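PDB 5TX7: D-isomer specific 2-hydroxyacid dehydrogenase family protein from Desulfovibrio vulgaris, which probably catalyses the NAD(P)-dependent interconversion of D-2-hydroxyacids and the corresponding 2-oxoacids. Local coordinates for residues V205-P210 against E216-A221; P240-R245 against A259-L264; N273-L276 against N280-I283. All coordinates share one frame; numbering follows the deposited sequence.

Contact 1 (V205-P210 against E216-A221); sequences VSLHCP and EGLVDA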
loop_
_atom_site.group_PDB
_atom_site.type_symbol
_atom_site.label_atom_id
_atom_site.label_comp_id
_atom_site.label_asym_id
_atom_site.label_seq_id
_atom_site.Cartn_x
_atom_site.Cartn_y
_atom_site.Cartn_z
ATOM N N VAL A 205 10.708 -9.593 6.277
ATOM C CA VAL A 205 10.178 -10.807 6.852
ATOM C C VAL A 205 8.741 -10.553 7.258
ATOM O O VAL A 205 8.502 -9.623 8.010
ATOM C CB VAL A 205 10.959 -11.206 8.125
ATOM C CG1 VAL A 205 10.260 -12.357 8.847
ATOM C CG2 VAL A 205 12.348 -11.656 7.750
ATOM N N SER A 206 7.815 -11.411 6.811
ATOM C CA SER A 206 6.435 -11.368 7.251
ATOM C C SER A 206 5.993 -12.674 7.907
ATOM O O SER A 206 6.214 -13.747 7.352
ATOM C CB SER A 206 5.528 -11.074 6.071
ATOM O OG SER A 206 4.199 -10.808 6.532
ATOM N N LEU A 207 5.316 -12.580 9.059
ATOM C CA LEU A 207 4.927 -13.752 9.855
ATOM C C LEU A 207 3.506 -14.212 9.569
ATOM O O LEU A 207 2.567 -13.411 9.600
ATOM C CB LEU A 207 5.067 -13.447 11.347
ATOM C CG LEU A 207 6.451 -12.972 11.824
ATOM C CD1 LEU A 207 6.469 -12.911 13.347
ATOM C CD2 LEU A 207 7.601 -13.837 11.317
ATOM N N HIS A 208 3.354 -15.508 9.290
ATOM C CA HIS A 208 2.068 -16.100 8.893
ATOM C C HIS A 208 1.874 -17.518 9.432
ATOM O O HIS A 208 1.303 -18.377 8.756
ATOM C CB HIS A 208 1.953 -16.097 7.364
ATOM C CG HIS A 208 2.006 -14.731 6.783
ATOM N ND1 HIS A 208 0.922 -13.883 6.825
ATOM C CD2 HIS A 208 3.022 -14.023 6.242
ATOM C CE1 HIS A 208 1.250 -12.724 6.293
ATOM N NE2 HIS A 208 2.524 -12.783 5.930
ATOM N N CYS A 209 2.330 -17.734 10.660
ATOM C CA CYS A 209 2.331 -19.046 11.292
ATOM C C CYS A 209 1.543 -19.006 12.600
ATOM O O CYS A 209 1.434 -17.951 13.239
ATOM C CB CYS A 209 3.761 -19.530 11.557
ATOM S SG CYS A 209 4.808 -18.408 12.525
ATOM N N PRO A 210 0.969 -20.156 13.000
ATOM C CA PRO A 210 0.245 -20.164 14.270
ATOM C C PRO A 210 1.195 -20.094 15.467
ATOM O O PRO A 210 2.358 -20.496 15.349
ATOM C CB PRO A 210 -0.536 -21.483 14.241
ATOM C CG PRO A 210 0.069 -22.312 13.165
ATOM C CD PRO A 210 1.015 -21.482 12.358
ATOM N N GLU A 216 6.732 -19.824 19.715
ATOM C CA GLU A 216 6.849 -18.712 20.660
ATOM C C GLU A 216 8.291 -18.136 20.644
ATOM O O GLU A 216 9.267 -18.874 20.725
ATOM C CB GLU A 216 6.442 -19.081 22.078
ATOM C CG GLU A 216 6.552 -17.866 23.013
ATOM C CD GLU A 216 5.674 -17.925 24.256
ATOM O OE1 GLU A 216 4.497 -18.360 24.168
ATOM O OE2 GLU A 216 6.160 -17.495 25.330
ATOM N N GLY A 217 8.393 -16.814 20.502
ATOM C CA GLY A 217 9.672 -16.109 20.484
ATOM C C GLY A 217 10.559 -16.473 19.314
ATOM O O GLY A 217 11.793 -16.503 19.434
ATOM N N LEU A 218 9.920 -16.749 18.183
ATOM C CA LEU A 218 10.597 -17.095 16.929
ATOM C C LEU A 218 11.532 -15.977 16.487
ATOM O O LEU A 218 12.692 -16.217 16.169
ATOM C CB LEU A 218 9.523 -17.359 15.867
ATOM C CG LEU A 218 9.767 -17.758 14.443
ATOM C CD1 LEU A 218 8.507 -18.478 13.970
ATOM C CD2 LEU A 218 10.054 -16.551 13.571
ATOM N N VAL A 219 11.001 -14.755 16.454
ATOM C CA VAL A 219 11.792 -13.569 16.144
ATOM C C VAL A 219 12.496 -13.113 17.430
ATOM O O VAL A 219 11.969 -12.293 18.210
ATOM C CB VAL A 219 10.930 -12.451 15.546
ATOM C CG1 VAL A 219 11.797 -11.242 15.169
ATOM C CG2 VAL A 219 10.170 -12.997 14.332
ATOM N N ASP A 220 13.683 -13.684 17.641
ATOM C CA ASP A 220 14.492 -13.421 18.824
ATOM C C ASP A 220 15.760 -12.662 18.459
ATOM O O ASP A 220 16.060 -12.463 17.277
ATOM C CB ASP A 220 14.799 -14.729 19.582
ATOM C CG ASP A 220 15.576 -15.766 18.760
ATOM O OD1 ASP A 220 15.927 -15.526 17.580
ATOM O OD2 ASP A 220 15.828 -16.858 19.323
ATOM N N ALA A 221 16.499 -12.258 19.492
ATOM C CA ALA A 221 17.748 -11.513 19.334
ATOM C C ALA A 221 18.707 -12.135 18.330
ATOM O O ALA A 221 19.320 -11.399 17.568
ATOM C CB ALA A 221 18.445 -11.336 20.687
#
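Leu207 and Val219 carry the tight half of this contact. It lies in the Rossmann-type NAD-binding domain, where strand 204-207 runs through the inside of a parallel sheet. The chain leaves that strand as a loop and folds back over it before helix 221-225. Both methyls of Leu207 meet one branch of Val219. CD1 of Leu207 lies 3.8 Å from CG2 of Val219, and CD2 of Leu207 lies 4.0 Å from the same CG2. The two side chains meet at a slant. With chi1 at -177°, CG2 of Val219 lies anti to the carbonyl carbon and beside the backbone N, and from there it meets Leu207.

Leu218 extends the apolar patch along the loop. Its CD2 comes to 4.3 Å from CD2 of Leu207, a looser approach. Its CD1 lies 4.0 Å from SG of Cys209, just past the end of the strand. Cys209 swings SG between its own backbone N and carbonyl carbon (chi1 55°), which turns the sulfur to Leu218. Val154 of the neighbouring strand 150-154 touches Leu207, Cys209 and Leu218. Phe199 of helix 195-201 packs on Leu218 and Val219. Cys209 also touches what is probably the GxGxxG motif of a Rossmann-type NAD site (Gly155, Gly157, Gly160).

The contact opens to solvent at Pro210 and Glu216. Both are exposed, and the CB of Glu216 points away from 205-210. No hydrogen bond links the two segments. On the strand side, Ser206 OG and His208 NE2 form a bond of 2.7 Å. Asp220 caps helix 221-225 through OD1, which accepts from Arg223 N. Before it, Val219 is the centre of an inverse gamma turn, closed by a weak 3.1 Å bond from Asp220 N to Leu218 O.

Contact 2 (P240-R245 against A259-L264); sequences PLLDER and AGLDVL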
loop_
_atom_site.group_PDB
_atom_site.type_symbol
_atom_site.label_atom_id
_atom_site.label_comp_id
_atom_site.label_asym_id
_atom_site.label_seq_id
_atom_site.Cartn_x
_atom_site.Cartn_y
_atom_site.Cartn_z
ATOM N N PRO A 240 3.067 -12.932 20.625
ATOM C CA PRO A 240 4.142 -13.733 21.223
ATOM C C PRO A 240 5.093 -14.448 20.254
ATOM O O PRO A 240 6.031 -15.102 20.701
ATOM C CB PRO A 240 3.387 -14.745 22.116
ATOM C CG PRO A 240 2.089 -14.100 22.410
ATOM C CD PRO A 240 1.745 -13.326 21.151
ATOM N N LEU A 241 4.880 -14.323 18.951
ATOM C CA LEU A 241 5.883 -14.738 17.972
ATOM C C LEU A 241 7.185 -13.924 18.069
ATOM O O LEU A 241 8.225 -14.391 17.620
ATOM C CB LEU A 241 5.308 -14.677 16.547
ATOM C CG LEU A 241 4.168 -15.622 16.206
ATOM C CD1 LEU A 241 3.688 -15.359 14.793
ATOM C CD2 LEU A 241 4.594 -17.070 16.347
ATOM N N LEU A 242 7.131 -12.733 18.661
ATOM C CA LEU A 242 8.310 -11.866 18.830
ATOM C C LEU A 242 8.808 -11.824 20.255
ATOM O O LEU A 242 8.005 -11.906 21.182
ATOM C CB LEU A 242 7.934 -10.414 18.527
ATOM C CG LEU A 242 7.218 -10.002 17.281
ATOM C CD1 LEU A 242 7.138 -8.483 17.244
ATOM C CD2 LEU A 242 8.037 -10.539 16.150
ATOM N N ASP A 243 10.121 -11.641 20.412
ATOM C CA ASP A 243 10.690 -11.112 21.657
ATOM C C ASP A 243 10.659 -9.596 21.478
ATOM O O ASP A 243 11.482 -9.028 20.753
ATOM C CB ASP A 243 12.116 -11.641 21.885
ATOM C CG ASP A 243 12.808 -11.015 23.118
ATOM O OD1 ASP A 243 12.218 -10.160 23.811
ATOM O OD2 ASP A 243 13.969 -11.376 23.403
ATOM N N GLU A 244 9.687 -8.954 22.122
ATOM C CA GLU A 244 9.413 -7.518 21.943
ATOM C C GLU A 244 10.610 -6.633 22.302
ATOM O O GLU A 244 10.832 -5.601 21.661
ATOM C CB GLU A 244 8.156 -7.092 22.736
ATOM C CG GLU A 244 6.852 -7.742 22.242
ATOM C CD GLU A 244 5.587 -7.119 22.823
ATOM O OE1 GLU A 244 5.640 -6.474 23.911
ATOM O OE2 GLU A 244 4.506 -7.271 22.190
ATOM N N ARG A 245 11.382 -7.058 23.300
ATOM C CA ARG A 245 12.596 -6.353 23.728
ATOM C C ARG A 245 13.653 -6.315 22.624
ATOM O O ARG A 245 14.160 -5.263 22.262
ATOM C CB ARG A 245 13.159 -7.020 24.994
ATOM C CG ARG A 245 14.472 -6.458 25.529
ATOM C CD ARG A 245 14.459 -4.943 25.713
ATOM N NE ARG A 245 13.462 -4.506 26.695
ATOM C CZ ARG A 245 13.409 -3.293 27.254
ATOM N NH1 ARG A 245 14.305 -2.345 26.954
ATOM N NH2 ARG A 245 12.444 -3.024 28.136
ATOM N N ALA A 259 9.401 -1.659 11.455
ATOM C CA ALA A 259 8.558 -2.766 11.848
ATOM C C ALA A 259 7.105 -2.333 11.746
ATOM O O ALA A 259 6.779 -1.213 12.114
ATOM C CB ALA A 259 8.897 -3.207 13.257
ATOM N N GLY A 260 6.259 -3.240 11.235
ATOM C CA GLY A 260 4.835 -3.024 11.061
ATOM C C GLY A 260 4.097 -4.109 11.827
ATOM O O GLY A 260 4.185 -5.282 11.486
ATOM N N LEU A 261 3.350 -3.721 12.849
ATOM C CA LEU A 261 2.779 -4.680 13.790
ATOM C C LEU A 261 1.290 -4.437 13.943
ATOM O O LEU A 261 0.874 -3.342 14.281
ATOM C CB LEU A 261 3.473 -4.550 15.141
ATOM C CG LEU A 261 5.001 -4.561 15.109
ATOM C CD1 LEU A 261 5.522 -4.292 16.515
ATOM C CD2 LEU A 261 5.556 -5.869 14.580
ATOM N N ASP A 262 0.487 -5.455 13.652
ATOM C CA ASP A 262 -0.937 -5.384 13.884
ATOM C C ASP A 262 -1.367 -6.099 15.196
ATOM O O ASP A 262 -2.522 -6.036 15.620
ATOM C CB ASP A 262 -1.675 -5.965 12.703
ATOM C CG ASP A 262 -3.139 -5.615 12.725
ATOM O OD1 ASP A 262 -3.478 -4.401 12.837
ATOM O OD2 ASP A 262 -3.947 -6.576 12.681
ATOM N N VAL A 263 -0.419 -6.760 15.842
ATOM C CA VAL A 263 -0.670 -7.472 17.065
ATOM C C VAL A 263 0.498 -7.225 18.002
ATOM O O VAL A 263 1.596 -6.870 17.552
ATOM C CB VAL A 263 -0.855 -8.969 16.797
ATOM C CG1 VAL A 263 -2.074 -9.211 15.914
ATOM C CG2 VAL A 263 0.398 -9.552 16.154
ATOM N N LEU A 264 0.221 -7.399 19.289
ATOM C CA LEU A 264 1.195 -7.269 20.382
ATOM C C LEU A 264 0.885 -8.335 21.460
ATOM O O LEU A 264 -0.211 -8.889 21.503
ATOM C CB LEU A 264 1.151 -5.874 20.988
ATOM C CG LEU A 264 1.457 -4.677 20.089
ATOM C CD1 LEU A 264 1.212 -3.375 20.894
ATOM C CD2 LEU A 264 2.896 -4.704 19.606
#
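Leu242 and Leu261 meet through single methyl groups, with CD1 of Leu242 4.1 Å from CD2 of Leu261. The pair sits in a beta-alpha-beta crossover of the Rossmann-type domain: strand 231-235, helix 244-253, strand 256-261. Leu242 comes from the loop ahead of the helix. Leu261 closes the second strand. The two side chains slant across each other, and there is no hydrogen bond between the segments.

The second touching pair is of mixed character. The side chains of Glu244 and Leu264 cross at about a right angle, and the carboxylate does the touching. OE2 of Glu244 lies 3.8 Å from CA of Leu264 and 3.8 Å from CB of Leu264. It also comes to 4.0 Å from CD2 of Leu264. Glu244 gets there with an extended chain beyond CG (chi2 -168°).

The next shell explains why a carboxylate lies against a leucine. OE2 of Glu244 accepts a hydrogen bond from the backbone N of Ser265, the residue after Leu264, and OE1 takes a weak one from ND2 of Asn273. The bond to Ser265 links the start of helix 244-253 to the loop after strand 256-261. Asn235 of strand 231-235 touches both Leu242 and Leu261, while Trp130 of the second subunit packs on Leu264.

Asp243, at the N-cap position, marks where the helix begins. Its capping bond is weak: Arg245 N points to Asp243 OD1 over 3.3 Å, with an N-H...O angle of 130°.

Contact 3 (N273-L276 against N280-I283); sequences NPLL and NCLI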
loop_
_atom_site.group_PDB
_atom_site.type_symbol
_atom_site.label_atom_id
_atom_site.label_comp_id
_atom_site.label_asym_id
_atom_site.label_seq_id
_atom_site.Cartn_x
_atom_site.Cartn_y
_atom_site.Cartn_z
ATOM N N ASN A 273 5.347 -0.454 27.105
ATOM C CA ASN A 273 5.701 -1.491 26.122
ATOM C C ASN A 273 6.867 -0.935 25.305
ATOM O O ASN A 273 6.765 0.181 24.793
ATOM C CB ASN A 273 4.505 -1.802 25.205
ATOM C CG ASN A 273 4.745 -2.998 24.282
ATOM O OD1 ASN A 273 5.763 -3.075 23.596
ATOM N ND2 ASN A 273 3.782 -3.930 24.242
ATOM N N PRO A 274 7.976 -1.695 25.182
ATOM C CA PRO A 274 9.147 -1.119 24.493
ATOM C C PRO A 274 8.890 -0.773 23.019
ATOM O O PRO A 274 9.529 0.131 22.477
ATOM C CB PRO A 274 10.222 -2.214 24.625
ATOM C CG PRO A 274 9.452 -3.476 24.862
ATOM C CD PRO A 274 8.229 -3.082 25.629
ATOM N N LEU A 275 7.931 -1.451 22.387
ATOM C CA LEU A 275 7.582 -1.169 20.991
ATOM C C LEU A 275 6.854 0.156 20.767
ATOM O O LEU A 275 6.862 0.660 19.639
ATOM C CB LEU A 275 6.832 -2.354 20.373
ATOM C CG LEU A 275 7.696 -3.632 20.291
ATOM C CD1 LEU A 275 6.843 -4.859 19.997
ATOM C CD2 LEU A 275 8.838 -3.489 19.292
ATOM N N LEU A 276 6.287 0.747 21.819
ATOM C CA LEU A 276 5.691 2.096 21.733
ATOM C C LEU A 276 6.698 3.246 21.869
ATOM O O LEU A 276 6.370 4.385 21.540
ATOM C CB LEU A 276 4.561 2.256 22.749
ATOM C CG LEU A 276 3.281 1.534 22.371
ATOM C CD1 LEU A 276 2.379 1.387 23.587
ATOM C CD2 LEU A 276 2.532 2.267 21.257
ATOM N N ASN A 280 10.788 4.105 14.153
ATOM C CA ASN A 280 10.379 3.415 12.916
ATOM C C ASN A 280 9.474 2.206 13.136
ATOM O O ASN A 280 9.540 1.224 12.395
ATOM C CB ASN A 280 11.609 2.989 12.119
ATOM C CG ASN A 280 12.496 4.157 11.750
ATOM O OD1 ASN A 280 12.010 5.179 11.267
ATOM N ND2 ASN A 280 13.807 4.012 11.965
ATOM N N CYS A 281 8.621 2.273 14.152
ATOM C CA CYS A 281 7.692 1.191 14.459
ATOM C C CYS A 281 6.286 1.684 14.153
ATOM O O CYS A 281 5.849 2.712 14.675
ATOM C CB CYS A 281 7.790 0.803 15.927
ATOM S SG CYS A 281 6.970 -0.771 16.299
ATOM N N LEU A 282 5.589 0.950 13.290
ATOM C CA LEU A 282 4.222 1.253 12.897
ATOM C C LEU A 282 3.295 0.196 13.509
ATOM O O LEU A 282 3.527 -1.002 13.364
ATOM C CB LEU A 282 4.119 1.244 11.380
ATOM C CG LEU A 282 2.914 1.873 10.718
ATOM C CD1 LEU A 282 2.954 3.366 10.945
ATOM C CD2 LEU A 282 2.937 1.565 9.219
ATOM N N ILE A 283 2.269 0.639 14.228
ATOM C CA ILE A 283 1.406 -0.261 14.974
ATOM C C ILE A 283 -0.051 0.044 14.624
ATOM O O ILE A 283 -0.467 1.202 14.583
ATOM C CB ILE A 283 1.628 -0.158 16.492
ATOM C CG1 ILE A 283 3.122 -0.298 16.812
ATOM C CG2 ILE A 283 0.835 -1.242 17.220
ATOM C CD1 ILE A 283 3.443 -0.238 18.298
#
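Leu275 and Cys281 bring the two backbones closest, with their CA atoms 6.9 Å apart, where a short, weakly bonded helix lies over strand 281-283. The CB of Cys281 points at the helix. Its SG lies opposite the backbone N (chi1 -166°) and comes to 3.6 Å from the carbonyl O of Leu275. SG of Cys281 also lies 4.4 Å from CB of Leu275, a looser apolar approach.

Ile283, two residues along, faces the same way. Its CD1 does the touching, 3.8 Å from the O of Leu275 and 4.0 Å from CD2 of Leu276. Leu276 starts out pointing away from the strand, but its end comes back to that methyl. The two side chains cross at about a right angle.

The segments belong to the last beta-alpha-beta unit of the Rossmann-type sheet: strand 256-261, helix 274-277, strand 281-283. Strand 281-283 lies at the edge of the sheet within this chain. The backbone N of Ile283 gives a hydrogen bond to OD1 of Asp122 of the second subunit, and Ile125 of that subunit packs on Leu276 and Ile283. Within the chain, Leu251 of helix 244-253 touches Cys281.

Asn273 fixes the start of the helix. Its OD1 accepts from Leu275 N at 3.0 Å, with an N-H...O angle of 154°. The N-H lies in the carbonyl plane, on a lone pair of OD1. This makes an Asx turn and caps the helix. The main chain adds a second bond over the same turn, from Leu276 N to the O of Asn273 at 3.1 Å.

How the contacts relate
The three contacts follow one another along the chain, and none nests in or crosses another. Contact 1 closes the short loop that leaves strand 204-207. Contact 2 then spans helix 244-253, joining the residues before and at its start to the end of strand 256-261 and the loop after it. Contact 3 closes the tight turn between helix 274-277 and strand 281-283. All three reach the same parallel sheet. Contacts 1 and 2 meet through probable backbone bonds, Gly217 N to Pro240 O and Asp243 N to Val219 O. Contacts 2 and 3 share the strand pairing of Ala259 and Leu261 with Leu282. Contacts 1 and 3 do not touch; their nearest atoms are about 9 Å apart.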